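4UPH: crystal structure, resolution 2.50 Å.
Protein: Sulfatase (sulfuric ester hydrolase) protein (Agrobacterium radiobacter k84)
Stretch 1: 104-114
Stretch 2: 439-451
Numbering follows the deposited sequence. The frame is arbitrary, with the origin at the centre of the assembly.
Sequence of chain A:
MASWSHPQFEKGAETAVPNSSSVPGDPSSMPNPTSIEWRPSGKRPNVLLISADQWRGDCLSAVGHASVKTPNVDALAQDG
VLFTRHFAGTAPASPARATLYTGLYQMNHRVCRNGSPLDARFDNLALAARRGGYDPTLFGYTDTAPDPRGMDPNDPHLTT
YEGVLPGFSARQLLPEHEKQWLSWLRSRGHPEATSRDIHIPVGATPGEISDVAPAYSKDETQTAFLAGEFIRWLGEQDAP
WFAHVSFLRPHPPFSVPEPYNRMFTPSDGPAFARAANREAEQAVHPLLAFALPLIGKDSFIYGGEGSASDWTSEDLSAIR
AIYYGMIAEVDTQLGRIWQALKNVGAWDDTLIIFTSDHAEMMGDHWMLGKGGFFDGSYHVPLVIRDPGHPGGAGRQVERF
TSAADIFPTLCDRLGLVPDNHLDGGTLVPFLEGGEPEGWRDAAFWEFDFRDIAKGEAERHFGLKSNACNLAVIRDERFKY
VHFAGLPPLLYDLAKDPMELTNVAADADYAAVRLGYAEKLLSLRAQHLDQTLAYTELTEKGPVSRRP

Stretch 1 104-114: LYQMNHRVCRN
Stretch 2 (439-451) WRDAAFWEFDFRD

The two stretches bury 649 Å² between them, both sides summed; the helix 106-109 in one, with Y105 at the N-cap position, faces the strand 443-448 in the other. They run in the same sense: the CA atoms of Y105 and W445 lie 7.4 Å apart, those of Q106 and E446 6.5 Å, and those of C112 and D448 5.4 Å. Alternation along the extended strand points F444, E446 and D448 toward the other stretch.

E446 (m, t) meets the first turn, where amides lack intrahelical acceptors: M107 N donates to E446 OE1 (3.0 Å), and water 3 accepts from Q106 N (2.8 Å) and donates to E446 OE1 (2.9 Å). E446 OE2 is satisfied elsewhere in the structure. The F444 ring (chi1 t) turns its edge to the face of Y105 (chi1 m), centroids 4.8 Å apart, planes at 60°. The Y105 hydroxyl, OH, reaches water 1 (2.8 Å), which accepts from F444 N (2.8 Å), and water 2 (2.7 Å), which accepts from R440 NE (3.1 Å).

R110, the first residue to leave the helix (phi 61°), donates from NH1 to Q106 O (3.1 Å) and to water 4 (3.1 Å), which donates to D448 OD2 (2.8 Å). R110 NH2 and R450 NH2 lie 3.6 Å apart; D448 pairs directly with R450, which donates from NE to D448 OD1 (2.8 Å), NH2 to D448 OD2 (3.1 Å) and N to D448 OD1 (3.2 Å). C112 SG lies over one face of the R450 guanidinium. Water 5 accepts from D448 N (2.9 Å) and donates to C112 O (2.8 Å). R113 donates weakly to D448 O from NE (3.0 Å) and NH2 (3.2 Å).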

# COMPACT_ATOMS: atom_id res chain seq x y z
N LEU A 104 10.86 4.09 -4.59
CA LEU A 104 9.58 3.90 -3.90
C LEU A 104 9.48 4.67 -2.63
O LEU A 104 10.47 4.87 -1.94
CB LEU A 104 9.33 2.42 -3.58
CG LEU A 104 9.22 1.43 -4.74
CD1 LEU A 104 9.39 -0.01 -4.23
CD2 LEU A 104 7.89 1.61 -5.50
N TYR A 105 8.25 5.06 -2.28
CA TYR A 105 7.94 5.65 -0.99
C TYR A 105 7.89 4.47 0.00
O TYR A 105 7.63 3.33 -0.41
CB TYR A 105 6.59 6.40 -1.06
CG TYR A 105 6.63 7.72 -1.80
CD1 TYR A 105 7.78 8.52 -1.79
CD2 TYR A 105 5.49 8.23 -2.42
CE1 TYR A 105 7.80 9.76 -2.44
CE2 TYR A 105 5.51 9.45 -3.10
CZ TYR A 105 6.67 10.22 -3.08
OH TYR A 105 6.70 11.45 -3.68
N GLN A 106 8.12 4.74 1.30
CA GLN A 106 8.09 3.72 2.36
C GLN A 106 6.76 2.95 2.40
O GLN A 106 6.74 1.76 2.73
CB GLN A 106 8.48 4.33 3.72
CG GLN A 106 8.39 3.36 4.90
CD GLN A 106 8.77 4.05 6.16
OE1 GLN A 106 9.91 3.98 6.62
NE2 GLN A 106 7.83 4.75 6.72
N MET A 107 5.66 3.60 1.97
CA MET A 107 4.33 2.96 1.90
C MET A 107 4.32 1.80 0.92
O MET A 107 3.44 0.93 1.00
CB MET A 107 3.23 3.97 1.59
CG MET A 107 3.38 4.69 0.24
SD MET A 107 1.93 5.74 -0.06
CE MET A 107 0.68 4.51 -0.55
N ASN A 108 5.34 1.75 0.01
CA ASN A 108 5.48 0.67 -0.94
C ASN A 108 6.67 -0.26 -0.64
O ASN A 108 6.45 -1.47 -0.66
CB ASN A 108 5.50 1.18 -2.39
CG ASN A 108 4.13 1.52 -2.88
OD1 ASN A 108 3.19 0.73 -2.78
ND2 ASN A 108 3.95 2.74 -3.38
N HIS A 109 7.88 0.27 -0.31
CA HIS A 109 9.04 -0.59 -0.06
C HIS A 109 8.98 -1.31 1.31
O HIS A 109 9.61 -2.37 1.49
CB HIS A 109 10.40 0.12 -0.31
CG HIS A 109 10.74 1.27 0.58
ND1 HIS A 109 10.93 1.11 1.96
CD2 HIS A 109 11.09 2.54 0.25
CE1 HIS A 109 11.29 2.30 2.42
NE2 HIS A 109 11.41 3.19 1.43
N ARG A 110 8.22 -0.74 2.27
CA ARG A 110 7.92 -1.27 3.61
C ARG A 110 9.15 -1.46 4.52
O ARG A 110 9.04 -2.13 5.54
CB ARG A 110 7.08 -2.56 3.52
CG ARG A 110 5.79 -2.42 2.68
CD ARG A 110 4.87 -1.29 3.11
NE ARG A 110 4.48 -1.42 4.52
CZ ARG A 110 4.67 -0.51 5.47
NH1 ARG A 110 5.19 0.67 5.18
NH2 ARG A 110 4.33 -0.78 6.73
N VAL A 111 10.30 -0.83 4.18
CA VAL A 111 11.52 -0.87 5.01
C VAL A 111 11.38 0.27 6.04
O VAL A 111 11.67 1.44 5.77
CB VAL A 111 12.81 -0.78 4.17
CG1 VAL A 111 14.04 -0.74 5.09
CG2 VAL A 111 12.88 -1.92 3.15
N CYS A 112 10.82 -0.10 7.20
CA CYS A 112 10.45 0.78 8.30
C CYS A 112 11.59 1.18 9.23
O CYS A 112 11.67 2.36 9.61
CB CYS A 112 9.31 0.12 9.06
SG CYS A 112 7.85 -0.11 8.04
N ARG A 113 12.48 0.24 9.55
CA ARG A 113 13.61 0.48 10.46
C ARG A 113 14.84 -0.15 9.90
O ARG A 113 14.75 -0.91 8.93
CB ARG A 113 13.31 -0.14 11.86
CG ARG A 113 11.93 0.22 12.44
CD ARG A 113 12.11 1.16 13.59
NE ARG A 113 12.31 2.51 13.14
CZ ARG A 113 13.16 3.38 13.67
NH1 ARG A 113 13.87 3.06 14.73
NH2 ARG A 113 13.26 4.60 13.17
N ASN A 114 16.01 0.12 10.50
CA ASN A 114 17.26 -0.56 10.21
C ASN A 114 17.01 -2.00 10.70
O ASN A 114 16.72 -2.21 11.87
CB ASN A 114 18.43 0.08 10.97
CG ASN A 114 18.96 1.36 10.34
OD1 ASN A 114 18.80 1.63 9.14
ND2 ASN A 114 19.65 2.17 11.12
N TRP A 439 4.15 17.90 -12.16
CA TRP A 439 5.08 17.59 -11.10
C TRP A 439 4.35 17.88 -9.78
O TRP A 439 3.33 18.57 -9.80
CB TRP A 439 6.34 18.46 -11.25
CG TRP A 439 7.50 18.02 -10.41
CD1 TRP A 439 7.95 18.60 -9.26
CD2 TRP A 439 8.30 16.84 -10.61
NE1 TRP A 439 9.00 17.87 -8.74
CE2 TRP A 439 9.24 16.79 -9.54
CE3 TRP A 439 8.32 15.82 -11.58
CZ2 TRP A 439 10.17 15.76 -9.42
CZ3 TRP A 439 9.23 14.78 -11.44
CH2 TRP A 439 10.17 14.78 -10.40
N ARG A 440 4.81 17.29 -8.66
CA ARG A 440 4.20 17.49 -7.33
C ARG A 440 4.26 18.95 -6.80
O ARG A 440 5.23 19.64 -7.06
CB ARG A 440 4.84 16.52 -6.31
CG ARG A 440 6.31 16.85 -5.93
CD ARG A 440 6.87 15.86 -4.93
NE ARG A 440 6.97 14.50 -5.48
CZ ARG A 440 8.08 14.02 -6.01
NH1 ARG A 440 9.18 14.77 -6.06
NH2 ARG A 440 8.12 12.77 -6.46
N ASP A 441 3.24 19.39 -6.06
CA ASP A 441 3.16 20.72 -5.41
C ASP A 441 3.78 20.70 -4.00
O ASP A 441 3.95 21.76 -3.39
CB ASP A 441 1.71 21.18 -5.18
CG ASP A 441 0.70 20.81 -6.21
OD1 ASP A 441 0.92 21.13 -7.41
OD2 ASP A 441 -0.39 20.32 -5.82
N ALA A 442 3.99 19.51 -3.43
CA ALA A 442 4.51 19.41 -2.07
C ALA A 442 5.42 18.25 -1.95
O ALA A 442 5.28 17.27 -2.70
CB ALA A 442 3.37 19.28 -1.06
N ALA A 443 6.35 18.36 -1.01
CA ALA A 443 7.26 17.28 -0.63
C ALA A 443 6.45 16.28 0.21
O ALA A 443 5.59 16.68 1.02
CB ALA A 443 8.42 17.82 0.17
N PHE A 444 6.72 14.98 0.01
CA PHE A 444 6.10 13.90 0.74
C PHE A 444 7.17 13.00 1.30
O PHE A 444 8.08 12.60 0.57
CB PHE A 444 5.11 13.09 -0.13
CG PHE A 444 4.58 11.84 0.55
CD1 PHE A 444 3.54 11.91 1.47
CD2 PHE A 444 5.16 10.59 0.30
CE1 PHE A 444 3.07 10.76 2.11
CE2 PHE A 444 4.70 9.45 0.96
CZ PHE A 444 3.63 9.54 1.83
N TRP A 445 7.05 12.67 2.60
CA TRP A 445 7.94 11.72 3.25
C TRP A 445 7.23 11.03 4.40
O TRP A 445 6.14 11.44 4.77
CB TRP A 445 9.32 12.28 3.62
CG TRP A 445 9.39 13.16 4.83
CD1 TRP A 445 9.53 12.76 6.12
CD2 TRP A 445 9.51 14.59 4.84
NE1 TRP A 445 9.63 13.86 6.95
CE2 TRP A 445 9.65 14.99 6.18
CE3 TRP A 445 9.43 15.59 3.84
CZ2 TRP A 445 9.75 16.34 6.56
CZ3 TRP A 445 9.53 16.92 4.22
CH2 TRP A 445 9.71 17.28 5.56
N GLU A 446 7.79 9.93 4.86
CA GLU A 446 7.22 9.10 5.92
C GLU A 446 8.25 8.76 6.96
O GLU A 446 9.45 8.79 6.68
CB GLU A 446 6.71 7.78 5.31
CG GLU A 446 5.46 7.94 4.49
CD GLU A 446 5.16 6.74 3.63
OE1 GLU A 446 5.85 6.54 2.60
OE2 GLU A 446 4.23 5.98 3.98
N PHE A 447 7.79 8.42 8.15
CA PHE A 447 8.69 7.96 9.21
C PHE A 447 7.98 6.94 10.06
O PHE A 447 6.84 7.15 10.47
CB PHE A 447 9.31 9.12 10.03
CG PHE A 447 10.17 8.66 11.19
CD1 PHE A 447 11.41 8.08 10.97
CD2 PHE A 447 9.72 8.77 12.51
CE1 PHE A 447 12.20 7.63 12.04
CE2 PHE A 447 10.51 8.32 13.58
CZ PHE A 447 11.75 7.75 13.33
N ASP A 448 8.64 5.82 10.28
CA ASP A 448 8.11 4.72 11.10
C ASP A 448 9.06 4.50 12.31
O ASP A 448 10.28 4.50 12.14
CB ASP A 448 7.91 3.44 10.24
CG ASP A 448 7.00 2.41 10.86
OD1 ASP A 448 7.44 1.76 11.83
OD2 ASP A 448 5.85 2.25 10.38
N PHE A 449 8.48 4.42 13.51
CA PHE A 449 9.21 4.28 14.78
C PHE A 449 8.85 2.99 15.58
O PHE A 449 9.10 2.93 16.79
CB PHE A 449 9.09 5.53 15.65
CG PHE A 449 7.70 6.07 15.85
CD1 PHE A 449 7.12 6.94 14.91
CD2 PHE A 449 6.96 5.74 16.98
CE1 PHE A 449 5.82 7.43 15.08
CE2 PHE A 449 5.66 6.23 17.16
CZ PHE A 449 5.09 7.08 16.21
N ARG A 450 8.35 1.95 14.88
CA ARG A 450 8.04 0.63 15.45
C ARG A 450 9.35 0.01 16.00
O ARG A 450 10.45 0.42 15.61
CB ARG A 450 7.37 -0.31 14.42
CG ARG A 450 8.35 -0.86 13.34
CD ARG A 450 7.64 -1.68 12.29
NE ARG A 450 6.62 -0.90 11.58
CZ ARG A 450 5.62 -1.41 10.88
NH1 ARG A 450 5.48 -2.72 10.77
NH2 ARG A 450 4.74 -0.61 10.28
N ASP A 451 9.22 -0.96 16.93
CA ASP A 451 10.35 -1.66 17.52
C ASP A 451 9.99 -3.15 17.57
O ASP A 451 9.38 -3.60 18.53
CB ASP A 451 10.66 -1.10 18.93
CG ASP A 451 11.98 -1.53 19.54
OD1 ASP A 451 12.66 -2.42 18.96
OD2 ASP A 451 12.35 -0.97 20.59
O HOH W 1 7.80 13.54 -2.18
O HOH W 2 4.53 12.86 -4.51
O HOH W 3 8.45 7.48 1.80
O HOH W 4 4.78 2.11 7.85
O HOH W 5 11.13 5.07 8.97